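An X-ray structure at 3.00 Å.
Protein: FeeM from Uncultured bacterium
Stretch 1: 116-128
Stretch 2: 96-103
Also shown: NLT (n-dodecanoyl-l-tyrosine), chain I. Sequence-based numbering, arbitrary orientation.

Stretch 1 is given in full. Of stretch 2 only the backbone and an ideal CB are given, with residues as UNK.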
# COMPACT_ATOMS: atom_id res chain seq x y z
N SER A 116 -12.87 0.27 6.42
CA SER A 116 -12.02 0.98 7.38
C SER A 116 -10.57 0.43 7.34
O SER A 116 -10.34 -0.77 7.60
CB SER A 116 -12.60 0.90 8.81
OG SER A 116 -13.97 1.30 8.84
N PRO A 117 -9.62 1.32 7.01
CA PRO A 117 -8.19 0.95 6.88
C PRO A 117 -7.50 0.43 8.16
O PRO A 117 -6.51 -0.28 8.02
CB PRO A 117 -7.52 2.26 6.42
CG PRO A 117 -8.62 3.10 5.87
CD PRO A 117 -9.85 2.74 6.68
N PHE A 118 -7.98 0.77 9.36
CA PHE A 118 -7.29 0.31 10.59
C PHE A 118 -7.58 -1.14 10.95
O PHE A 118 -7.17 -1.63 12.01
CB PHE A 118 -7.57 1.23 11.79
CG PHE A 118 -9.02 1.38 12.12
CD1 PHE A 118 -9.62 0.55 13.07
CD2 PHE A 118 -9.78 2.38 11.53
CE1 PHE A 118 -10.98 0.71 13.40
CE2 PHE A 118 -11.12 2.55 11.83
CZ PHE A 118 -11.73 1.71 12.78
N GLU A 119 -8.30 -1.83 10.08
CA GLU A 119 -8.54 -3.26 10.23
C GLU A 119 -7.55 -4.01 9.38
O GLU A 119 -7.60 -5.24 9.29
CB GLU A 119 -9.97 -3.58 9.84
CG GLU A 119 -10.96 -2.64 10.49
CD GLU A 119 -12.35 -2.80 9.96
OE1 GLU A 119 -12.61 -2.30 8.84
OE2 GLU A 119 -13.20 -3.43 10.67
N ALA A 120 -6.64 -3.26 8.75
CA ALA A 120 -5.52 -3.80 7.99
C ALA A 120 -4.20 -3.54 8.74
O ALA A 120 -3.12 -3.54 8.14
CB ALA A 120 -5.48 -3.21 6.63
N ALA A 121 -4.31 -3.32 10.05
CA ALA A 121 -3.16 -3.05 10.90
C ALA A 121 -2.05 -4.11 10.78
O ALA A 121 -0.87 -3.77 10.76
CB ALA A 121 -3.61 -2.91 12.35
N SER A 122 -2.43 -5.38 10.69
CA SER A 122 -1.44 -6.45 10.60
C SER A 122 -0.77 -6.48 9.24
O SER A 122 0.39 -6.83 9.14
CB SER A 122 -2.04 -7.82 10.94
OG SER A 122 -2.90 -8.25 9.90
N LEU A 123 -1.49 -6.06 8.20
CA LEU A 123 -0.90 -5.89 6.87
C LEU A 123 0.13 -4.75 6.88
O LEU A 123 1.18 -4.85 6.25
CB LEU A 123 -1.97 -5.61 5.82
CG LEU A 123 -2.72 -6.79 5.19
CD1 LEU A 123 -3.80 -6.27 4.26
CD2 LEU A 123 -1.80 -7.71 4.45
N PHE A 124 -0.19 -3.67 7.61
CA PHE A 124 0.70 -2.51 7.71
C PHE A 124 1.97 -2.83 8.48
O PHE A 124 3.05 -2.39 8.10
CB PHE A 124 -0.02 -1.33 8.37
CG PHE A 124 -1.11 -0.72 7.54
CD1 PHE A 124 -2.08 0.09 8.14
CD2 PHE A 124 -1.19 -0.94 6.17
CE1 PHE A 124 -3.10 0.66 7.39
CE2 PHE A 124 -2.21 -0.36 5.41
CZ PHE A 124 -3.16 0.43 6.02
N THR A 125 1.84 -3.59 9.57
CA THR A 125 3.01 -4.02 10.34
C THR A 125 3.98 -4.80 9.48
O THR A 125 5.21 -4.64 9.59
CB THR A 125 2.61 -4.89 11.55
OG1 THR A 125 1.44 -4.37 12.18
CG2 THR A 125 3.64 -4.75 12.60
N MET A 126 3.43 -5.64 8.61
CA MET A 126 4.23 -6.41 7.68
C MET A 126 4.97 -5.51 6.69
O MET A 126 6.13 -5.75 6.39
CB MET A 126 3.37 -7.45 6.97
CG MET A 126 2.97 -8.61 7.88
SD MET A 126 2.42 -10.02 6.98
CE MET A 126 3.87 -10.95 6.94
N VAL A 127 4.31 -4.44 6.22
CA VAL A 127 4.95 -3.46 5.33
C VAL A 127 6.05 -2.69 6.06
O VAL A 127 7.17 -2.55 5.55
CB VAL A 127 3.92 -2.45 4.72
CG1 VAL A 127 4.63 -1.34 3.95
CG2 VAL A 127 2.93 -3.15 3.83
N LEU A 128 5.74 -2.24 7.28
CA LEU A 128 6.71 -1.53 8.11
C LEU A 128 7.94 -2.38 8.45
O LEU A 128 9.06 -1.90 8.28
CB LEU A 128 6.05 -1.00 9.39
CG LEU A 128 6.94 -0.20 10.35
CD1 LEU A 128 7.31 1.15 9.77
CD2 LEU A 128 6.28 -0.04 11.69
N UNK A 96 7.25 2.06 -3.11
CA UNK A 96 5.87 2.50 -3.13
C UNK A 96 4.98 1.38 -2.64
O UNK A 96 5.09 0.24 -3.11
CB UNK A 96 5.46 2.95 -4.53
N UNK A 97 4.14 1.68 -1.65
CA UNK A 97 3.14 0.74 -1.17
C UNK A 97 1.91 0.85 -2.06
O UNK A 97 1.34 1.94 -2.21
CB UNK A 97 2.79 1.00 0.29
N UNK A 98 1.49 -0.28 -2.60
CA UNK A 98 0.59 -0.28 -3.72
C UNK A 98 -0.45 -1.45 -3.64
O UNK A 98 -0.24 -2.41 -2.89
CB UNK A 98 1.40 -0.37 -5.01
N UNK A 99 -1.56 -1.32 -4.38
CA UNK A 99 -2.61 -2.37 -4.50
C UNK A 99 -3.18 -2.85 -3.15
O UNK A 99 -3.37 -4.05 -2.92
CB UNK A 99 -2.04 -3.58 -5.25
N UNK A 100 -3.41 -1.89 -2.26
CA UNK A 100 -4.05 -2.15 -0.99
C UNK A 100 -5.56 -2.27 -1.21
O UNK A 100 -6.20 -1.36 -1.75
CB UNK A 100 -3.72 -1.05 0.02
N UNK A 101 -6.12 -3.41 -0.81
CA UNK A 101 -7.54 -3.69 -1.00
C UNK A 101 -8.03 -4.67 0.03
O UNK A 101 -7.30 -5.57 0.42
CB UNK A 101 -7.81 -4.23 -2.41
N UNK A 102 -9.26 -4.45 0.49
CA UNK A 102 -9.93 -5.36 1.42
C UNK A 102 -11.30 -5.65 0.84
O UNK A 102 -11.93 -4.76 0.28
CB UNK A 102 -10.03 -4.77 2.83
N UNK A 103 -11.76 -6.89 0.97
CA UNK A 103 -13.10 -7.26 0.55
C UNK A 103 -14.05 -7.21 1.75
O UNK A 103 -13.98 -8.07 2.64
CB UNK A 103 -13.10 -8.65 -0.09
N NLT I . -3.29 3.31 -3.80
C1 NLT I . -3.30 2.57 -2.68
OL NLT I . -3.68 1.41 -2.64
C2 NLT I . -2.82 3.27 -1.42
C3 NLT I . -1.88 2.40 -0.58
C4 NLT I . -1.85 2.85 0.89
C5 NLT I . -0.93 1.96 1.74
C6 NLT I . -0.60 2.57 3.10
C7 NLT I . 0.58 1.85 3.76
C8 NLT I . 0.62 2.12 5.26
C9 NLT I . 1.83 1.48 5.96
C10 NLT I . 2.37 2.46 7.00
C11 NLT I . 3.65 2.00 7.69
C12 NLT I . 3.93 2.89 8.91
CA NLT I . -3.81 2.87 -5.09
CB NLT I . -3.67 3.99 -6.12
CG NLT I . -4.88 4.91 -6.10
CD2 NLT I . -6.15 4.42 -6.36
CE2 NLT I . -7.24 5.26 -6.35
CZ NLT I . -7.07 6.61 -6.09
CE1 NLT I . -5.80 7.11 -5.82
CD1 NLT I . -4.70 6.26 -5.83
OH NLT I . -8.12 7.41 -6.08
C NLT I . -3.07 1.69 -5.64
O NLT I . -1.84 1.62 -5.45
O2 NLT I . -3.71 0.81 -6.28

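Positions 96 to 102 form a strand that runs nearly antiparallel to the helix of stretch 1, at 159° between their directions. With the axes 11.1 Å apart at closest approach, side chains fill the space between them, and no hydrogen bond joins the two stretches. The CB atoms of 97, 100 and 102 point toward stretch 1.

Position 96 has extended backbone angles and a CB with nothing of stretch 1 nearby, so the choice is wide. It is Glu96, whose carboxylate is hydrogen-bonded elsewhere in the structure.

At position 97 the ideal CB already lies 4.7 Å from CG1 of Val127. Only a short apolar gap remains, and in an extended strand a branched residue such as valine or isoleucine suits it well. The residue is Val97, in the t rotamer; its CG2 meets CG1 of Val127 at 3.8 Å.

Position 98 has a CB out of reach of stretch 1, and its extended backbone again accepts branched side chains. Val98 stands here, its CG2 3.1 Å from O of the ligand NLT.

Position 99 breaks the pattern with phi/psi of 55/42, the left-handed region, where glycine, asparagine or aspartate would be the easy guesses. The deposited residue is Gln99. Its backbone N donates to O of NLT at 3.1 Å, a bond that does not depend on the side chain.

At position 100 the CB faces stretch 1, yet no atom of that stretch lies within 5.5 Å of it. Beyond are Pro117, Ala120, Leu123 and Phe124, all apolar, so a long, bulky hydrophobic group is wanted: phenylalanine, methionine or leucine. Phe100 reaches across in the t rotamer. Its CE1 lies 3.6 Å from CB of Ala120, whose small side chain leaves room for the ring, while Leu123 and Pro117 lie at the ring edge. CE2 of Phe124 sits over one face; the two rings meet obliquely, planes at 54° and centroids 5.4 Å apart. N of Phe100 also makes a weak hydrogen bond of 3.3 Å to OL of NLT.

Position 101 points away from stretch 1, which sets no size requirement; it is Ala101.

Position 102 faces CB of Ala120, the side chain of Leu123 and the backbone at Glu119 across another wide gap. Methionine suits this apolar, uneven space; leucine or isoleucine would be shorter choices. Met102 bends into it: SD lies 3.8 Å from CB of Ala120, and CE lies 3.8 Å from O of Glu119.

Position 103, beyond the strand, is out of reach, and a polar residue is reasonable. It is Asp103.

Stretch 2 (96-103) EVVQFAMD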
# COMPACT_ATOMS: atom_id res chain seq x y z
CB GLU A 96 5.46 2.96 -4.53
CG GLU A 96 3.96 3.02 -4.73
CD GLU A 96 3.52 3.95 -5.85
OE1 GLU A 96 2.39 4.50 -5.75
OE2 GLU A 96 4.26 4.12 -6.85
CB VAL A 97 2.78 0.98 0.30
CG1 VAL A 97 1.99 -0.18 0.82
CG2 VAL A 97 4.02 1.16 1.13
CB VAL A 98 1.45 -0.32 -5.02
CG1 VAL A 98 1.31 -1.64 -5.76
CG2 VAL A 98 1.17 0.85 -5.88
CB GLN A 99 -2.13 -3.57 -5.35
CG GLN A 99 -1.73 -3.24 -6.78
CD GLN A 99 -2.90 -3.26 -7.77
OE1 GLN A 99 -3.52 -2.22 -8.04
NE2 GLN A 99 -3.18 -4.43 -8.33
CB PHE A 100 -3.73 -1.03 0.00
CG PHE A 100 -4.53 -1.10 1.27
CD1 PHE A 100 -4.62 -2.27 1.99
CD2 PHE A 100 -5.15 0.03 1.76
CE1 PHE A 100 -5.34 -2.33 3.15
CE2 PHE A 100 -5.88 -0.02 2.93
CZ PHE A 100 -5.97 -1.20 3.63
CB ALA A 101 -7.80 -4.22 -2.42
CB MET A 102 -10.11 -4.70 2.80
CG MET A 102 -8.87 -4.06 3.40
SD MET A 102 -8.11 -5.09 4.62
CE MET A 102 -9.32 -5.07 5.93
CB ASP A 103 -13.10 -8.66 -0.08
CG ASP A 103 -14.44 -9.04 -0.72
OD1 ASP A 103 -15.36 -8.18 -0.80
OD2 ASP A 103 -14.66 -10.17 -1.19
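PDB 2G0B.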